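Local coordinates for MSM0271 protein (Mycobacterium smegmatis, PDB 5SUH) that forms a double-ringed trimeric shell tile of the RMM bacterial microcompartment and probably takes part in controlling transport across that shell, at residues L171-A182 against V201-I212; A185-L196 against E218-V229. All coordinates share one frame; numbering follows the deposited sequence.

Contact 1 of 2, residues L171-A182 against V201-I212; sequences LLVYEMTPALFA and VQMIGAAGRLYI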
loop_
_atom_site.group_PDB
_atom_site.type_symbol
_atom_site.label_atom_id
_atom_site.label_comp_id
_atom_site.label_asym_id
_atom_site.label_seq_id
_atom_site.Cartn_x
_atom_site.Cartn_y
_atom_site.Cartn_z
ATOM N N LEU A 171 13.719 -23.173 -13.215
ATOM C CA LEU A 171 13.039 -21.911 -13.480
ATOM C C LEU A 171 13.309 -21.378 -14.898
ATOM O O LEU A 171 14.470 -21.239 -15.300
ATOM C CB LEU A 171 13.476 -20.876 -12.457
ATOM C CG LEU A 171 13.064 -19.437 -12.706
ATOM C CD1 LEU A 171 11.547 -19.317 -12.527
ATOM C CD2 LEU A 171 13.846 -18.530 -11.760
ATOM N N LEU A 172 12.242 -21.096 -15.651
ATOM C CA LEU A 172 12.384 -20.417 -16.941
ATOM C C LEU A 172 12.021 -18.944 -16.830
ATOM O O LEU A 172 10.940 -18.602 -16.325
ATOM C CB LEU A 172 11.493 -21.064 -17.990
ATOM C CG LEU A 172 11.201 -20.253 -19.252
ATOM C CD1 LEU A 172 12.450 -20.039 -20.114
ATOM C CD2 LEU A 172 10.097 -20.937 -20.035
ATOM N N VAL A 173 12.911 -18.069 -17.287
ATOM C CA VAL A 173 12.566 -16.647 -17.351
ATOM C C VAL A 173 12.581 -16.253 -18.822
ATOM O O VAL A 173 13.435 -16.721 -19.586
ATOM C CB VAL A 173 13.525 -15.721 -16.518
ATOM C CG1 VAL A 173 13.303 -15.890 -15.004
ATOM C CG2 VAL A 173 14.991 -15.956 -16.877
ATOM N N TYR A 174 11.619 -15.420 -19.221
ATOM C CA TYR A 174 11.478 -15.005 -20.616
ATOM C C TYR A 174 11.042 -13.539 -20.690
ATOM O O TYR A 174 9.998 -13.140 -20.128
ATOM C CB TYR A 174 10.449 -15.876 -21.329
ATOM C CG TYR A 174 10.728 -16.146 -22.783
ATOM C CD1 TYR A 174 10.943 -17.450 -23.230
ATOM C CD2 TYR A 174 10.748 -15.111 -23.724
ATOM C CE1 TYR A 174 11.192 -17.719 -24.580
ATOM C CE2 TYR A 174 10.999 -15.373 -25.065
ATOM C CZ TYR A 174 11.213 -16.688 -25.485
ATOM O OH TYR A 174 11.464 -16.980 -26.813
ATOM N N GLU A 175 11.837 -12.737 -21.380
ATOM C CA GLU A 175 11.561 -11.321 -21.472
ATOM C C GLU A 175 11.384 -10.886 -22.930
ATOM O O GLU A 175 12.195 -11.240 -23.792
ATOM C CB GLU A 175 12.689 -10.518 -20.790
ATOM C CG GLU A 175 12.362 -9.022 -20.643
ATOM C CD GLU A 175 13.383 -8.236 -19.823
ATOM O OE1 GLU A 175 14.508 -8.732 -19.577
ATOM O OE2 GLU A 175 13.046 -7.111 -19.408
ATOM N N MET A 176 10.372 -10.054 -23.175
ATOM C CA MET A 176 10.006 -9.596 -24.527
ATOM C C MET A 176 9.468 -8.168 -24.531
ATOM O O MET A 176 9.120 -7.618 -23.468
ATOM C CB MET A 176 8.942 -10.512 -25.113
ATOM C CG MET A 176 7.667 -10.451 -24.244
ATOM S SD MET A 176 6.855 -12.021 -24.113
ATOM C CE MET A 176 7.951 -12.874 -22.984
ATOM N N THR A 177 9.358 -7.585 -25.724
ATOM C CA THR A 177 8.697 -6.296 -25.853
ATOM C C THR A 177 8.026 -6.167 -27.245
ATOM O O THR A 177 8.556 -6.665 -28.240
ATOM C CB THR A 177 9.668 -5.109 -25.573
ATOM O OG1 THR A 177 8.901 -3.914 -25.479
ATOM C CG2 THR A 177 10.773 -4.936 -26.656
ATOM N N PRO A 178 6.824 -5.543 -27.314
ATOM C CA PRO A 178 5.992 -4.954 -26.240
ATOM C C PRO A 178 5.542 -5.937 -25.150
ATOM O O PRO A 178 5.344 -7.124 -25.389
ATOM C CB PRO A 178 4.753 -4.417 -26.986
ATOM C CG PRO A 178 5.151 -4.339 -28.421
ATOM C CD PRO A 178 6.176 -5.432 -28.635
ATOM N N ALA A 179 5.350 -5.396 -23.956
ATOM C CA ALA A 179 5.086 -6.161 -22.756
ATOM C C ALA A 179 3.850 -7.058 -22.831
ATOM O O ALA A 179 3.824 -8.116 -22.198
ATOM C CB ALA A 179 4.953 -5.195 -21.551
ATOM N N LEU A 180 2.826 -6.645 -23.575
ATOM C CA LEU A 180 1.555 -7.346 -23.474
ATOM C C LEU A 180 1.636 -8.737 -24.131
ATOM O O LEU A 180 0.816 -9.623 -23.823
ATOM C CB LEU A 180 0.419 -6.530 -24.085
ATOM C CG LEU A 180 -1.008 -6.963 -23.690
ATOM C CD1 LEU A 180 -1.113 -7.131 -22.181
ATOM C CD2 LEU A 180 -2.075 -6.002 -24.176
ATOM N N PHE A 181 2.675 -8.968 -24.938
ATOM C CA PHE A 181 2.852 -10.283 -25.576
ATOM C C PHE A 181 3.151 -11.362 -24.545
ATOM O O PHE A 181 3.084 -12.559 -24.844
ATOM C CB PHE A 181 3.973 -10.265 -26.605
ATOM C CG PHE A 181 3.577 -9.685 -27.931
ATOM C CD1 PHE A 181 2.483 -10.176 -28.631
ATOM C CD2 PHE A 181 4.283 -8.615 -28.468
ATOM C CE1 PHE A 181 2.125 -9.640 -29.871
ATOM C CE2 PHE A 181 3.924 -8.069 -29.692
ATOM C CZ PHE A 181 2.840 -8.588 -30.392
ATOM N N ALA A 182 3.482 -10.940 -23.330
ATOM C CA ALA A 182 3.727 -11.877 -22.242
ATOM C C ALA A 182 2.464 -12.696 -21.965
ATOM O O ALA A 182 2.528 -13.830 -21.451
ATOM C CB ALA A 182 4.189 -11.145 -21.008
ATOM N N VAL A 201 3.565 -13.242 -14.124
ATOM C CA VAL A 201 3.456 -12.778 -15.508
ATOM C C VAL A 201 3.347 -11.270 -15.489
ATOM O O VAL A 201 2.310 -10.734 -15.092
ATOM C CB VAL A 201 2.214 -13.336 -16.265
ATOM C CG1 VAL A 201 2.312 -12.997 -17.749
ATOM C CG2 VAL A 201 2.112 -14.809 -16.114
ATOM N N GLN A 202 4.385 -10.567 -15.929
ATOM C CA GLN A 202 4.314 -9.102 -15.944
ATOM C C GLN A 202 3.985 -8.634 -17.364
ATOM O O GLN A 202 4.834 -8.714 -18.256
ATOM C CB GLN A 202 5.629 -8.507 -15.476
ATOM C CG GLN A 202 5.510 -7.139 -14.811
ATOM C CD GLN A 202 6.869 -6.500 -14.530
ATOM O OE1 GLN A 202 7.784 -7.137 -13.992
ATOM N NE2 GLN A 202 6.992 -5.221 -14.864
ATOM N N MET A 203 2.754 -8.184 -17.600
ATOM C CA MET A 203 2.362 -7.828 -18.966
ATOM C C MET A 203 2.204 -6.315 -19.234
ATOM O O MET A 203 1.745 -5.920 -20.300
ATOM C CB MET A 203 1.100 -8.583 -19.360
ATOM C CG MET A 203 -0.130 -8.217 -18.615
ATOM S SD MET A 203 -1.443 -9.326 -19.096
ATOM C CE MET A 203 -0.955 -10.752 -18.212
ATOM N N ILE A 204 2.551 -5.487 -18.253
ATOM C CA ILE A 204 2.405 -4.034 -18.340
ATOM C C ILE A 204 3.731 -3.308 -18.087
ATOM O O ILE A 204 4.355 -3.508 -17.052
ATOM C CB ILE A 204 1.400 -3.515 -17.321
ATOM C CG1 ILE A 204 0.020 -4.102 -17.578
ATOM C CG2 ILE A 204 1.339 -2.012 -17.383
ATOM C CD1 ILE A 204 -0.965 -3.763 -16.472
ATOM N N GLY A 205 4.141 -2.447 -19.013
ATOM C CA GLY A 205 5.382 -1.698 -18.880
ATOM C C GLY A 205 6.189 -1.583 -20.172
ATOM O O GLY A 205 5.693 -1.823 -21.279
ATOM N N ALA A 206 7.464 -1.250 -20.032
ATOM C CA ALA A 206 8.339 -1.204 -21.192
ATOM C C ALA A 206 8.679 -2.623 -21.706
ATOM O O ALA A 206 8.903 -2.801 -22.903
ATOM C CB ALA A 206 9.588 -0.453 -20.864
ATOM N N ALA A 207 8.695 -3.620 -20.818
ATOM C CA ALA A 207 9.021 -5.013 -21.207
ATOM C C ALA A 207 8.171 -6.000 -20.440
ATOM O O ALA A 207 7.766 -5.732 -19.318
ATOM C CB ALA A 207 10.511 -5.340 -20.985
ATOM N N GLY A 208 7.842 -7.118 -21.068
ATOM C CA GLY A 208 7.094 -8.152 -20.372
ATOM C C GLY A 208 8.032 -9.205 -19.794
ATOM O O GLY A 208 9.081 -9.511 -20.369
ATOM N N ARG A 209 7.652 -9.767 -18.656
ATOM C CA ARG A 209 8.465 -10.803 -18.034
ATOM C C ARG A 209 7.607 -11.990 -17.595
ATOM O O ARG A 209 6.532 -11.833 -16.970
ATOM C CB ARG A 209 9.240 -10.240 -16.838
ATOM C CG ARG A 209 10.367 -9.277 -17.216
ATOM C CD ARG A 209 9.908 -7.836 -17.160
ATOM N NE ARG A 209 10.969 -6.886 -17.502
ATOM C CZ ARG A 209 11.171 -5.755 -16.822
ATOM N NH1 ARG A 209 10.405 -5.472 -15.759
ATOM N NH2 ARG A 209 12.144 -4.936 -17.168
ATOM N N LEU A 210 8.117 -13.179 -17.903
ATOM C CA LEU A 210 7.441 -14.427 -17.598
ATOM C C LEU A 210 8.333 -15.279 -16.674
ATOM O O LEU A 210 9.517 -15.481 -16.963
ATOM C CB LEU A 210 7.123 -15.166 -18.906
ATOM C CG LEU A 210 6.356 -16.492 -18.841
ATOM C CD1 LEU A 210 5.094 -16.326 -17.986
ATOM C CD2 LEU A 210 6.011 -17.008 -20.236
ATOM N N TYR A 211 7.766 -15.758 -15.562
ATOM C CA TYR A 211 8.449 -16.670 -14.626
ATOM C C TYR A 211 7.671 -17.986 -14.536
ATOM O O TYR A 211 6.525 -18.014 -14.076
ATOM C CB TYR A 211 8.554 -16.076 -13.218
ATOM C CG TYR A 211 9.503 -14.921 -12.994
ATOM C CD1 TYR A 211 9.172 -13.624 -13.415
ATOM C CD2 TYR A 211 10.666 -15.088 -12.251
ATOM C CE1 TYR A 211 10.021 -12.542 -13.157
ATOM C CE2 TYR A 211 11.511 -14.023 -11.986
ATOM C CZ TYR A 211 11.190 -12.756 -12.448
ATOM O OH TYR A 211 12.037 -11.702 -12.174
ATOM N N ILE A 212 8.312 -19.075 -14.930
ATOM C CA ILE A 212 7.701 -20.408 -14.973
ATOM C C ILE A 212 8.574 -21.470 -14.279
ATOM O O ILE A 212 9.791 -21.535 -14.487
ATOM C CB ILE A 212 7.420 -20.804 -16.457
ATOM C CG1 ILE A 212 6.171 -20.084 -16.955
ATOM C CG2 ILE A 212 7.216 -22.292 -16.615
ATOM C CD1 ILE A 212 5.876 -20.364 -18.389
HETATM O O HOH W 1 5.343 -2.338 -23.855
#

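Contact 2 of 2, residues A185-L196 against E218-V229; sequences AANEAERVAPGL and EVTVARDHITTV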
loop_
_atom_site.group_PDB
_atom_site.type_symbol
_atom_site.label_atom_id
_atom_site.label_comp_id
_atom_site.label_asym_id
_atom_site.label_seq_id
_atom_site.Cartn_x
_atom_site.Cartn_y
_atom_site.Cartn_z
ATOM N N ALA A 185 2.340 -15.630 -24.443
ATOM C CA ALA A 185 3.434 -16.560 -24.123
ATOM C C ALA A 185 3.076 -17.422 -22.903
ATOM O O ALA A 185 3.278 -18.637 -22.939
ATOM C CB ALA A 185 4.755 -15.810 -23.891
ATOM N N ALA A 186 2.493 -16.821 -21.862
ATOM C CA ALA A 186 2.104 -17.594 -20.663
ATOM C C ALA A 186 1.032 -18.626 -20.990
ATOM O O ALA A 186 1.192 -19.797 -20.648
ATOM C CB ALA A 186 1.603 -16.674 -19.533
ATOM N N ASN A 187 -0.034 -18.200 -21.681
ATOM C CA ASN A 187 -1.132 -19.096 -22.038
ATOM C C ASN A 187 -0.680 -20.238 -22.977
ATOM O O ASN A 187 -1.129 -21.380 -22.816
ATOM C CB ASN A 187 -2.282 -18.319 -22.694
ATOM C CG ASN A 187 -3.588 -19.141 -22.754
ATOM O OD1 ASN A 187 -4.202 -19.463 -21.722
ATOM N ND2 ASN A 187 -4.002 -19.490 -23.960
ATOM N N GLU A 188 0.221 -19.955 -23.926
ATOM C CA GLU A 188 0.691 -21.006 -24.815
ATOM C C GLU A 188 1.541 -22.051 -24.041
ATOM O O GLU A 188 1.388 -23.280 -24.251
ATOM C CB GLU A 188 1.494 -20.422 -25.984
ATOM C CG GLU A 188 0.608 -19.804 -27.057
ATOM C CD GLU A 188 -0.486 -20.766 -27.539
ATOM O OE1 GLU A 188 -0.171 -21.914 -27.934
ATOM O OE2 GLU A 188 -1.674 -20.370 -27.510
ATOM N N ALA A 189 2.394 -21.575 -23.133
ATOM C CA ALA A 189 3.209 -22.480 -22.313
ATOM C C ALA A 189 2.337 -23.437 -21.489
ATOM O O ALA A 189 2.603 -24.635 -21.432
ATOM C CB ALA A 189 4.151 -21.694 -21.387
ATOM N N GLU A 190 1.275 -22.933 -20.874
ATOM C CA GLU A 190 0.485 -23.816 -20.033
ATOM C C GLU A 190 -0.260 -24.877 -20.878
ATOM O O GLU A 190 -0.497 -26.002 -20.421
ATOM C CB GLU A 190 -0.499 -23.018 -19.179
ATOM C CG GLU A 190 -1.268 -23.904 -18.230
ATOM C CD GLU A 190 -2.318 -23.170 -17.414
ATOM O OE1 GLU A 190 -2.447 -21.929 -17.569
ATOM O OE2 GLU A 190 -2.981 -23.849 -16.591
ATOM N N ARG A 191 -0.617 -24.524 -22.108
ATOM C CA ARG A 191 -1.354 -25.455 -22.965
ATOM C C ARG A 191 -0.499 -26.687 -23.294
ATOM O O ARG A 191 -0.991 -27.819 -23.406
ATOM C CB ARG A 191 -1.836 -24.778 -24.267
ATOM C CG ARG A 191 -2.467 -25.758 -25.248
ATOM C CD ARG A 191 -3.043 -25.209 -26.576
ATOM N NE ARG A 191 -2.864 -23.791 -26.818
ATOM C CZ ARG A 191 -3.820 -22.877 -26.620
ATOM N NH1 ARG A 191 -5.004 -23.242 -26.132
ATOM N NH2 ARG A 191 -3.586 -21.589 -26.879
ATOM N N VAL A 192 0.782 -26.427 -23.475
ATOM C CA VAL A 192 1.710 -27.394 -24.021
ATOM C C VAL A 192 2.456 -28.159 -22.922
ATOM O O VAL A 192 3.065 -29.207 -23.162
ATOM C CB VAL A 192 2.660 -26.623 -25.018
ATOM C CG1 VAL A 192 4.107 -26.556 -24.551
ATOM C CG2 VAL A 192 2.511 -27.145 -26.444
ATOM N N ALA A 193 2.344 -27.647 -21.703
ATOM C CA ALA A 193 2.998 -28.227 -20.543
ATOM C C ALA A 193 2.196 -27.995 -19.239
ATOM O O ALA A 193 2.634 -27.252 -18.346
ATOM C CB ALA A 193 4.421 -27.636 -20.425
ATOM N N PRO A 194 1.035 -28.654 -19.110
ATOM C CA PRO A 194 0.043 -28.326 -18.056
ATOM C C PRO A 194 0.488 -28.546 -16.596
ATOM O O PRO A 194 -0.137 -28.013 -15.685
ATOM C CB PRO A 194 -1.170 -29.208 -18.426
ATOM C CG PRO A 194 -0.617 -30.281 -19.264
ATOM C CD PRO A 194 0.591 -29.750 -19.983
ATOM N N GLY A 195 1.542 -29.318 -16.369
ATOM C CA GLY A 195 2.088 -29.499 -15.034
ATOM C C GLY A 195 2.931 -28.341 -14.503
ATOM O O GLY A 195 3.331 -28.354 -13.349
ATOM N N LEU A 196 3.233 -27.345 -15.336
ATOM C CA LEU A 196 4.109 -26.240 -14.912
ATOM C C LEU A 196 3.426 -25.327 -13.899
ATOM O O LEU A 196 2.223 -25.430 -13.641
ATOM C CB LEU A 196 4.596 -25.396 -16.102
ATOM C CG LEU A 196 3.606 -24.643 -17.020
ATOM C CD1 LEU A 196 2.970 -23.408 -16.414
ATOM C CD2 LEU A 196 4.322 -24.234 -18.276
ATOM N N GLU A 218 9.659 -29.980 -18.594
ATOM C CA GLU A 218 8.483 -29.095 -18.733
ATOM C C GLU A 218 8.896 -27.646 -19.136
ATOM O O GLU A 218 8.341 -27.103 -20.097
ATOM C CB GLU A 218 7.677 -29.036 -17.422
ATOM C CG GLU A 218 6.791 -30.229 -17.134
ATOM C CD GLU A 218 6.170 -30.203 -15.718
ATOM O OE1 GLU A 218 6.789 -29.598 -14.792
ATOM O OE2 GLU A 218 5.053 -30.787 -15.560
ATOM N N VAL A 219 9.910 -27.055 -18.480
ATOM C CA VAL A 219 10.259 -25.670 -18.768
ATOM C C VAL A 219 10.976 -25.545 -20.112
ATOM O O VAL A 219 10.898 -24.489 -20.742
ATOM C CB VAL A 219 11.137 -25.018 -17.644
ATOM C CG1 VAL A 219 10.377 -24.958 -16.336
ATOM C CG2 VAL A 219 12.483 -25.722 -17.449
ATOM N N THR A 220 11.662 -26.612 -20.553
ATOM C CA THR A 220 12.319 -26.640 -21.863
ATOM C C THR A 220 11.292 -26.772 -22.994
ATOM O O THR A 220 11.423 -26.136 -24.043
ATOM C CB THR A 220 13.343 -27.776 -21.959
ATOM O OG1 THR A 220 14.389 -27.546 -21.019
ATOM C CG2 THR A 220 13.957 -27.865 -23.346
ATOM N N VAL A 221 10.264 -27.589 -22.778
ATOM C CA VAL A 221 9.186 -27.720 -23.747
ATOM C C VAL A 221 8.428 -26.399 -23.913
ATOM O O VAL A 221 8.065 -26.015 -25.035
ATOM C CB VAL A 221 8.229 -28.844 -23.337
ATOM C CG1 VAL A 221 6.929 -28.844 -24.177
ATOM C CG2 VAL A 221 8.934 -30.163 -23.495
ATOM N N ALA A 222 8.209 -25.695 -22.804
ATOM C CA ALA A 222 7.505 -24.405 -22.855
ATOM C C ALA A 222 8.343 -23.352 -23.569
ATOM O O ALA A 222 7.836 -22.667 -24.459
ATOM C CB ALA A 222 7.137 -23.949 -21.494
ATOM N N ARG A 223 9.632 -23.258 -23.235
ATOM C CA ARG A 223 10.468 -22.248 -23.881
ATOM C C ARG A 223 10.523 -22.420 -25.418
ATOM O O ARG A 223 10.395 -21.432 -26.166
ATOM C CB ARG A 223 11.895 -22.268 -23.343
ATOM C CG ARG A 223 12.780 -21.235 -24.068
ATOM C CD ARG A 223 14.222 -21.586 -24.002
ATOM N NE ARG A 223 14.409 -22.872 -24.683
ATOM C CZ ARG A 223 15.497 -23.638 -24.566
ATOM N NH1 ARG A 223 15.550 -24.793 -25.214
ATOM N NH2 ARG A 223 16.512 -23.278 -23.773
ATOM N N ASP A 224 10.725 -23.660 -25.880
ATOM C CA ASP A 224 10.769 -23.955 -27.334
ATOM C C ASP A 224 9.469 -23.542 -28.036
ATOM O O ASP A 224 9.484 -22.980 -29.138
ATOM C CB ASP A 224 11.043 -25.440 -27.608
ATOM C CG ASP A 224 12.472 -25.858 -27.242
ATOM O OD1 ASP A 224 13.354 -24.960 -27.199
ATOM O OD2 ASP A 224 12.714 -27.085 -27.012
ATOM N N HIS A 225 8.339 -23.853 -27.412
ATOM C CA HIS A 225 7.065 -23.497 -27.999
ATOM C C HIS A 225 6.870 -21.975 -28.031
ATOM O O HIS A 225 6.437 -21.408 -29.046
ATOM C CB HIS A 225 5.953 -24.179 -27.222
ATOM C CG HIS A 225 4.579 -23.883 -27.720
ATOM N ND1 HIS A 225 4.172 -24.166 -29.011
ATOM C CD2 HIS A 225 3.480 -23.404 -27.085
ATOM C CE1 HIS A 225 2.904 -23.837 -29.151
ATOM N NE2 HIS A 225 2.457 -23.366 -27.992
ATOM N N ILE A 226 7.216 -21.309 -26.932
ATOM C CA ILE A 226 7.060 -19.861 -26.882
ATOM C C ILE A 226 7.831 -19.162 -28.009
ATOM O O ILE A 226 7.315 -18.252 -28.661
ATOM C CB ILE A 226 7.522 -19.287 -25.537
ATOM C CG1 ILE A 226 6.580 -19.691 -24.417
ATOM C CG2 ILE A 226 7.587 -17.757 -25.580
ATOM C CD1 ILE A 226 7.137 -19.245 -23.032
ATOM N N THR A 227 9.075 -19.585 -28.219
ATOM C CA THR A 227 9.906 -19.008 -29.260
ATOM C C THR A 227 9.258 -19.193 -30.636
ATOM O O THR A 227 9.324 -18.300 -31.491
ATOM C CB THR A 227 11.340 -19.620 -29.236
ATOM O OG1 THR A 227 11.944 -19.438 -27.932
ATOM C CG2 THR A 227 12.250 -19.005 -30.314
ATOM N N THR A 228 8.653 -20.353 -30.866
ATOM C CA THR A 228 7.992 -20.593 -32.140
ATOM C C THR A 228 6.758 -19.682 -32.291
ATOM O O THR A 228 6.586 -19.006 -33.313
ATOM C CB THR A 228 7.614 -22.079 -32.312
ATOM O OG1 THR A 228 8.807 -22.854 -32.486
ATOM C CG2 THR A 228 6.795 -22.261 -33.548
ATOM N N VAL A 229 5.920 -19.660 -31.265
ATOM C CA VAL A 229 4.727 -18.824 -31.257
ATOM C C VAL A 229 5.001 -17.347 -31.517
ATOM O O VAL A 229 4.314 -16.720 -32.351
ATOM C CB VAL A 229 3.988 -18.941 -29.924
ATOM C CG1 VAL A 229 2.906 -17.879 -29.794
ATOM C CG2 VAL A 229 3.428 -20.310 -29.780
#

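Contact 1 of 2, residues L171-A182 against V201-I212
Leu172 and Ile212, Tyr174 and Leu210, and Met176 and Gly208 form the hydrogen-bonded pairs that join strands 170-177 and 208-214, the two central strands of the four-stranded antiparallel sheet in the second BMC domain. Each pair is closed by two N-H to O bonds, the shortest from Leu172 N to Ile212 O at 2.7 Å. At the strand end Thr177 OG1 donates to Ala206 O (2.8 Å), and just beyond it a water links Ala179 N to Gly205 O.

Apolar packing continues there: Ala179 CB presses on Gly205 O and Ala207 C, Ala182 CB on Gln202 O, and Leu180 CD1 lies 3.8 Å from Met203 SD. On the strands, Val173 CG1 makes an off-centre CH-pi contact with the Tyr211 ring, whose OH bonds to Glu79 of the second subunit.

The charged pair lies on this same Val173 and Tyr211 face. Glu175 CG stands anti to the backbone N (chi1 -171°) on an extended chain alongside Arg209, with carboxylate and guanidinium planes 62° apart. Glu175 OE1 bonds to Leu76 N of the second subunit, while Glu175 OE2 takes both Arg209 NE (2.8 Å) and Arg209 NH2 (3.2 Å) from one face of the carboxylate.

Contact 2 of 2, residues A185-L196 against E218-V229
His225 is clasped by Glu188 and Val192 of the facing helix. Its CG lies anti to the backbone N (chi1 179°), which carries the imidazole across to helix 182-192, and there NE2 donates to Glu188 OE1 at 3.0 Å in a nearly straight bond. The acceptor uses its anti lone pair and sits close to the ring plane, although the carboxylate itself is turned 53° from the ring. Val192 CG2 sits over one ring face in a CH-pi contact, 4.0 Å from the centroid and almost on the normal; Val229 CG2 covers the opposite face, offset toward the rim. The imidazole is thus held between two valine methyls and fixed at its edge by the carboxylate. Glu188 bends at chi2 and rests its CG against Val229, while its carboxylate also pairs with Arg191 of its own helix, mainly through Glu188 OE2; Arg191 NE reaches OE1 only weakly.

These are the two helices that pack on one face of the BMC-domain sheet, crossing at 131° with their axes 8.8 Å apart. Alanines allow the close approach: Ala189 CB meets Ala222 CB at 3.7 Å, and Ala185 CB lies 3.8 Å from Ile226 CG2. Ile226 CD1 reaches in between, toward Ala185 O and Ala189 CB. Further along, Val192 CG1 touches Val221 CG1 at 3.7 Å as the two side chains cross. Beyond the end of helix 182-192 the chain makes a type I turn from Ala193 to Leu196, and Glu218 of the other helix reaches over Gly195 there, its OE1 bonded to Ser215 N and its OE2 3.3 Å from Gly195 CA.

Overall arrangement
Both contacts belong to the second BMC domain and form its two layers: contact 1 joins central strands of the sheet and is buried, whereas contact 2 pairs the helices covering one face and is partly open to solvent. Their segments alternate along the chain, strand 170-177 running into helix 182-192 and then strand 197-202. The layers meet where Ile212 packs on Ala189, Leu172 on Val219, and Tyr174 on Ile226, with a probable hydrogen bond between Tyr174 OH and Thr227 OG1. Contact 1 relies on backbone bonds and a salt bridge beside the second subunit; contact 2, which no other chain of the assembly touches, relies on small apolar side chains and one histidine-carboxylate bond.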